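Local atomic coordinates of protein Rv1364c/MT1410 (Mycobacterium tuberculosis, PDB entry 3KE6), a protein that probably regulates an alternative sigma factor, through a manganese-binding PP2C-type (RsbU-like) phosphatase domain and an RsbW-like, histidine kinase-type ATPase domain that resembles anti-sigma factor kinases. Residues V44-T49 with V73-E78; G125-D128 with E133-Y136; A153-P158 with A200-F205. All coordinates share one frame; numbering follows the deposited sequence.

Contact 1: residues V44-T49 with V73-E78; sequences VAAEDT and VGHGVE
His-75 reaches across to the loop formed by 44-49, and its imidazole ring makes every contact between the two segments. Most of the contact is van der Waals packing on the imidazole. Atom CG1 of Val-44 lies 3.5 Å from CE1 of His-75, and the two side chains cross at about a right angle. The CB of Ala-46 approaches NE2 of His-75 at 3.5 Å. The CB of Ala-45 rests near ND1 of the same ring, at 3.9 Å. Three small side chains thus gather round the leading end of the imidazole.

The ring also meets the loop backbone. The N of Ala-46 is 3.4 Å from CE1 of His-75, and the N of Ala-45 lies at the ring edge, in plane. No hydrogen bond joins the two segments. The N of Ala-45 is instead bonded to OD1 of Asp-248. With chi1 at 157°, CG of His-75 stands anti to the backbone N, and the ring extends away from its own chain into the loop.

Gly-76, the next residue, is the N-cap of the helix that follows. The side chain of His-75 is about 5 Å from a bound manganese ion; Asp-71, at the end of the strand before this turn, is a ligand in both manganese sites. This is a surface contact. It joins the loop between strands 36-43 and 54-60 to the turn that leads from strand 64-71 into helix 77-95.

Contact 2: residues G125-D128 with E133-Y136; sequences GSLD and EFQY
Three backbone hydrogen bonds join segment 125-128 to segment 133-136. The straightest runs from N of Asp-128 to O of Glu-133, at 2.8 Å with an N-H...O angle of 178°. Ser-126 and Gln-135 form a hydrogen-bonded antiparallel pair with two bonds. N of Ser-126 gives to O of Gln-135 at 2.8 Å, and N of Gln-135 returns a bond to O of Ser-126 at 3.0 Å. Weaker CA-H...O contacts lie between them: CA of Phe-134 is 3.3 Å from O of Ser-126.

Farther out, Phe-134 carries the packing. Its CG is anti to the backbone N (chi1 -172°), and the ring lies back over the neighbouring strand. N of Ser-126 sits over one ring face, toward the rim, and CB of Leu-127 meets the ring edge in plane. CZ of Phe-134 comes 3.6 Å from CA of Gly-125. Gly-125 has no side chain, and the ring packs directly on its CA. CB of Leu-127 is 3.8 Å from CD1 of Phe-134, and both side chains also touch Leu-177.

Ser-126 and Gln-135 point to the other face of the sheet. The carboxylate of Asp-128 turns back to the hairpin loop, where OD2 accepts a hydrogen bond from N of Ser-131. Strand 64-71 bonds to the outer side of 125-128, and strand 173-176 to that of 133-136. The two segments therefore lie on adjacent interior strands of a five-stranded antiparallel sheet. They belong to the hairpin of strands 121-128 and 133-139 within the SpoIIE-type phosphatase domain, in keeping with the beta-sandwich fold of the PP2C family.

Contact 3: residues A153-P158 with A200-F205; sequences ARYVEP and ASTAEF
Tyr-155 projects from the chain at 153-158 and overlaps Thr-202 and Phe-205 on one side of helix 198-212. Its hydroxyl is the leading atom. OH of Tyr-155 donates a hydrogen bond to the backbone O of Thr-202, at 2.7 Å. The acceptor lies at the edge of the tyrosine ring, in plane. The bond is bent at the carbonyl, with a C=O...O angle of 123°, and the hydroxyl is tilted 29° from the carbonyl plane.

Two helix side chains pack beside this bond. The methyl CG2 of Thr-202 packs against CE1 of Tyr-155 at 3.8 Å. CD2 of Phe-205 lies 3.2 Å from OH of Tyr-155, and the same CD2 is 4.2 Å from CZ of Tyr-155. The Phe-205 and Tyr-155 side chains cross obliquely. CG of Phe-205 is anti to the backbone N (chi1 174°), which carries the ring off the helix to the tyrosine hydroxyl.

Phe-205 is buried. It stacks edge-to-face with Tyr-186 and touches Leu-145, and both residues also contact Tyr-155. Phe-205 also touches Thr-235 and Leu-239 of helix 227-241. The tyrosine therefore joins the edge of a sheet to a helix by two means. Its ring packs among apolar groups, while its hydroxyl is satisfied by a main-chain carbonyl, which fixes where the ring ends against the helix.

In the fold
Contact 2 lies deepest, its centre about 14 Å from the centre of the chain, and is partly buried. Contact 1 is at the surface close to a bound manganese ion, and contact 3 is peripheral but partly buried. Contact 2 is made by main-chain bonding between adjacent strands, contact 3 by one side-chain hydroxyl on a helix carbonyl, and contact 1 by a histidine packed on a loop without any bond across. Contacts 2 and 3 touch: OH of Tyr-136 is 2.6 Å from O of Glu-157, a probable hydrogen bond linking strand 133-139 to the loop after strand 153-155. Contact 1 stands apart, its nearest atoms about 16 Å from contact 3.

Contact 1: residues V44-T49 with V73-E78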
# COMPACT_ATOMS: atom_id res chain seq x y z
N VAL A 44 -10.65 -12.41 10.51
CA VAL A 44 -11.52 -11.84 11.53
C VAL A 44 -12.12 -12.97 12.36
O VAL A 44 -12.81 -13.83 11.82
CB VAL A 44 -12.61 -10.97 10.87
CG1 VAL A 44 -13.83 -10.85 11.74
CG2 VAL A 44 -12.07 -9.58 10.53
N ALA A 45 -11.84 -12.97 13.67
CA ALA A 45 -12.28 -14.03 14.62
C ALA A 45 -13.76 -14.40 14.54
O ALA A 45 -14.10 -15.57 14.66
CB ALA A 45 -11.92 -13.62 16.06
N ALA A 46 -14.63 -13.41 14.34
CA ALA A 46 -16.07 -13.65 14.25
C ALA A 46 -16.44 -14.30 12.92
O ALA A 46 -15.60 -14.49 12.04
CB ALA A 46 -16.83 -12.35 14.42
N GLU A 47 -17.71 -14.66 12.79
CA GLU A 47 -18.22 -15.24 11.55
C GLU A 47 -19.16 -14.24 10.90
O GLU A 47 -19.85 -13.49 11.60
CB GLU A 47 -18.93 -16.57 11.85
CG GLU A 47 -18.91 -17.56 10.68
CD GLU A 47 -19.15 -19.00 11.11
OE1 GLU A 47 -19.83 -19.23 12.14
OE2 GLU A 47 -18.67 -19.91 10.40
N ASP A 48 -19.17 -14.21 9.57
CA ASP A 48 -20.09 -13.35 8.80
C ASP A 48 -19.99 -11.87 9.19
O ASP A 48 -21.00 -11.17 9.30
CB ASP A 48 -21.55 -13.85 8.95
CG ASP A 48 -21.80 -15.17 8.22
OD1 ASP A 48 -20.86 -15.73 7.62
OD2 ASP A 48 -22.95 -15.65 8.24
N THR A 49 -18.77 -11.38 9.42
CA THR A 49 -18.54 -9.96 9.69
C THR A 49 -17.25 -9.53 8.98
O THR A 49 -16.27 -10.28 8.95
CB THR A 49 -18.42 -9.65 11.20
OG1 THR A 49 -17.14 -10.08 11.69
CG2 THR A 49 -19.52 -10.34 12.01
N VAL A 73 -9.31 -3.79 22.13
CA VAL A 73 -9.65 -4.91 23.03
C VAL A 73 -11.07 -5.44 22.81
O VAL A 73 -12.01 -4.66 22.66
CB VAL A 73 -9.48 -4.54 24.55
CG1 VAL A 73 -8.02 -4.29 24.89
CG2 VAL A 73 -10.33 -3.34 24.93
N GLY A 74 -11.20 -6.77 22.76
CA GLY A 74 -12.51 -7.45 22.90
C GLY A 74 -13.47 -7.49 21.72
O GLY A 74 -14.61 -7.01 21.84
N HIS A 75 -13.05 -8.12 20.62
CA HIS A 75 -13.83 -8.18 19.35
C HIS A 75 -14.89 -9.30 19.25
O HIS A 75 -14.50 -10.48 19.12
CB HIS A 75 -12.89 -8.34 18.15
CG HIS A 75 -13.55 -8.94 16.94
ND1 HIS A 75 -12.94 -9.89 16.16
CD2 HIS A 75 -14.78 -8.73 16.40
CE1 HIS A 75 -13.75 -10.23 15.17
NE2 HIS A 75 -14.87 -9.54 15.29
N GLY A 76 -16.19 -8.98 19.26
CA GLY A 76 -16.73 -7.64 19.53
C GLY A 76 -17.28 -6.87 18.33
O GLY A 76 -16.52 -6.31 17.50
N VAL A 77 -18.61 -6.82 18.23
CA VAL A 77 -19.29 -5.83 17.39
C VAL A 77 -18.89 -4.45 17.89
O VAL A 77 -18.53 -3.57 17.10
CB VAL A 77 -20.84 -5.99 17.42
CG1 VAL A 77 -21.35 -6.45 18.81
CG2 VAL A 77 -21.54 -4.70 16.98
N GLU A 78 -18.94 -4.28 19.21
CA GLU A 78 -18.50 -3.05 19.88
C GLU A 78 -17.05 -2.70 19.55
O GLU A 78 -16.72 -1.51 19.43
CB GLU A 78 -18.64 -3.19 21.40
CG GLU A 78 -20.08 -3.18 21.90
CD GLU A 78 -20.21 -3.55 23.39
OE1 GLU A 78 -19.64 -4.58 23.83
OE2 GLU A 78 -20.90 -2.80 24.13

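Contact 2: residues G125-D128 with E133-Y136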
# COMPACT_ATOMS: atom_id res chain seq x y z
N GLY A 125 4.64 3.19 11.51
CA GLY A 125 5.96 3.45 10.95
C GLY A 125 5.94 4.33 9.71
O GLY A 125 4.97 4.35 8.94
N SER A 126 7.03 5.06 9.51
CA SER A 126 7.16 5.97 8.38
C SER A 126 8.46 5.71 7.64
O SER A 126 9.54 5.83 8.21
CB SER A 126 7.10 7.41 8.85
OG SER A 126 6.77 8.27 7.77
N LEU A 127 8.35 5.37 6.36
CA LEU A 127 9.50 5.11 5.52
C LEU A 127 9.87 6.36 4.75
O LEU A 127 9.02 6.90 4.06
CB LEU A 127 9.16 4.01 4.52
CG LEU A 127 10.24 3.62 3.49
CD1 LEU A 127 11.55 3.09 4.16
CD2 LEU A 127 9.67 2.61 2.52
N ASP A 128 11.11 6.81 4.86
CA ASP A 128 11.64 7.84 3.96
C ASP A 128 12.18 7.18 2.68
O ASP A 128 13.14 6.42 2.73
CB ASP A 128 12.76 8.64 4.64
CG ASP A 128 13.33 9.73 3.74
OD1 ASP A 128 12.76 10.84 3.70
OD2 ASP A 128 14.36 9.48 3.07
N GLU A 133 15.36 5.32 5.86
CA GLU A 133 15.09 5.55 7.26
C GLU A 133 13.65 5.23 7.54
O GLU A 133 12.75 5.80 6.90
CB GLU A 133 15.38 7.00 7.64
CG GLU A 133 14.90 7.38 9.03
CD GLU A 133 15.43 8.70 9.51
OE1 GLU A 133 16.29 9.29 8.82
OE2 GLU A 133 14.99 9.14 10.59
N PHE A 134 13.43 4.33 8.49
CA PHE A 134 12.11 3.88 8.88
C PHE A 134 11.84 4.15 10.37
O PHE A 134 12.22 3.36 11.24
CB PHE A 134 11.95 2.40 8.58
CG PHE A 134 10.56 1.91 8.79
CD1 PHE A 134 9.59 2.15 7.83
CD2 PHE A 134 10.21 1.24 9.95
CE1 PHE A 134 8.29 1.71 8.02
CE2 PHE A 134 8.92 0.81 10.14
CZ PHE A 134 7.96 1.03 9.19
N GLN A 135 11.18 5.26 10.65
CA GLN A 135 10.88 5.70 12.00
C GLN A 135 9.60 5.05 12.47
O GLN A 135 8.57 5.18 11.83
CB GLN A 135 10.74 7.22 12.01
CG GLN A 135 10.21 7.82 13.29
CD GLN A 135 10.49 9.30 13.40
OE1 GLN A 135 11.48 9.80 12.84
NE2 GLN A 135 9.64 10.02 14.14
N TYR A 136 9.64 4.38 13.61
CA TYR A 136 8.51 3.59 14.06
C TYR A 136 8.26 3.70 15.57
O TYR A 136 9.17 4.00 16.34
CB TYR A 136 8.72 2.13 13.68
CG TYR A 136 9.78 1.44 14.49
CD1 TYR A 136 11.13 1.56 14.17
CD2 TYR A 136 9.44 0.66 15.58
CE1 TYR A 136 12.09 0.92 14.90
CE2 TYR A 136 10.39 0.01 16.32
CZ TYR A 136 11.72 0.14 15.99
OH TYR A 136 12.68 -0.52 16.77

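Contact 3: residues A153-P158 with A200-F205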
# COMPACT_ATOMS: atom_id res chain seq x y z
N ALA A 153 15.76 -12.90 9.38
CA ALA A 153 14.67 -12.28 10.11
C ALA A 153 15.22 -11.91 11.47
O ALA A 153 16.22 -12.45 11.89
CB ALA A 153 13.50 -13.24 10.24
N ARG A 154 14.59 -10.95 12.11
CA ARG A 154 14.86 -10.60 13.50
C ARG A 154 13.86 -9.53 13.84
O ARG A 154 13.49 -8.74 12.98
CB ARG A 154 16.28 -10.07 13.72
CG ARG A 154 16.51 -8.65 13.25
CD ARG A 154 17.99 -8.30 13.17
NE ARG A 154 18.16 -6.92 12.73
CZ ARG A 154 18.09 -5.85 13.53
NH1 ARG A 154 17.87 -5.99 14.85
NH2 ARG A 154 18.24 -4.63 13.02
N TYR A 155 13.42 -9.51 15.08
CA TYR A 155 12.50 -8.50 15.53
C TYR A 155 13.25 -7.21 15.76
O TYR A 155 14.37 -7.22 16.26
CB TYR A 155 11.80 -8.97 16.81
CG TYR A 155 10.84 -10.09 16.51
CD1 TYR A 155 11.17 -11.42 16.76
CD2 TYR A 155 9.60 -9.82 15.92
CE1 TYR A 155 10.29 -12.44 16.45
CE2 TYR A 155 8.72 -10.83 15.61
CZ TYR A 155 9.06 -12.14 15.87
OH TYR A 155 8.17 -13.13 15.54
N VAL A 156 12.65 -6.10 15.36
CA VAL A 156 13.14 -4.79 15.72
C VAL A 156 12.86 -4.61 17.20
O VAL A 156 12.00 -5.29 17.74
CB VAL A 156 12.46 -3.66 14.91
CG1 VAL A 156 12.84 -3.75 13.44
CG2 VAL A 156 10.97 -3.71 15.07
N GLU A 157 13.59 -3.70 17.85
CA GLU A 157 13.43 -3.46 19.29
C GLU A 157 12.15 -2.68 19.60
O GLU A 157 11.80 -1.75 18.88
CB GLU A 157 14.63 -2.67 19.82
CG GLU A 157 16.00 -3.30 19.58
CD GLU A 157 16.38 -4.34 20.61
OE1 GLU A 157 15.59 -5.27 20.85
OE2 GLU A 157 17.49 -4.22 21.18
N PRO A 158 11.44 -3.04 20.70
CA PRO A 158 10.31 -2.22 21.14
C PRO A 158 10.74 -0.80 21.50
O PRO A 158 11.81 -0.60 22.07
CB PRO A 158 9.79 -2.95 22.39
CG PRO A 158 10.40 -4.30 22.36
CD PRO A 158 11.67 -4.20 21.59
N ALA A 200 7.90 -19.50 21.76
CA ALA A 200 8.01 -20.49 20.68
C ALA A 200 7.34 -19.99 19.39
O ALA A 200 7.88 -20.13 18.28
CB ALA A 200 7.38 -21.79 21.11
N SER A 201 6.15 -19.42 19.55
CA SER A 201 5.34 -18.95 18.44
C SER A 201 5.94 -17.70 17.79
O SER A 201 5.90 -17.54 16.57
CB SER A 201 3.93 -18.67 18.94
OG SER A 201 3.04 -18.42 17.88
N THR A 202 6.51 -16.83 18.62
CA THR A 202 7.33 -15.70 18.14
C THR A 202 8.49 -16.19 17.28
O THR A 202 8.66 -15.73 16.16
CB THR A 202 7.85 -14.81 19.33
OG1 THR A 202 7.28 -13.50 19.23
CG2 THR A 202 9.38 -14.68 19.32
N ALA A 203 9.28 -17.13 17.80
CA ALA A 203 10.46 -17.65 17.08
C ALA A 203 10.12 -18.43 15.81
O ALA A 203 10.98 -18.61 14.95
CB ALA A 203 11.31 -18.50 18.01
N GLU A 204 8.87 -18.90 15.68
CA GLU A 204 8.46 -19.68 14.52
C GLU A 204 8.10 -18.76 13.36
O GLU A 204 8.42 -19.03 12.20
CB GLU A 204 7.26 -20.57 14.86
CG GLU A 204 6.98 -21.64 13.81
CD GLU A 204 5.71 -22.44 14.08
OE1 GLU A 204 5.40 -22.70 15.28
OE2 GLU A 204 5.04 -22.81 13.08
N PHE A 205 7.41 -17.67 13.70
CA PHE A 205 7.10 -16.62 12.76
C PHE A 205 8.41 -16.10 12.14
O PHE A 205 8.54 -16.06 10.92
CB PHE A 205 6.30 -15.53 13.50
CG PHE A 205 6.00 -14.29 12.69
CD1 PHE A 205 5.92 -14.31 11.30
CD2 PHE A 205 5.78 -13.09 13.36
CE1 PHE A 205 5.65 -13.14 10.59
CE2 PHE A 205 5.50 -11.92 12.66
CZ PHE A 205 5.43 -11.94 11.28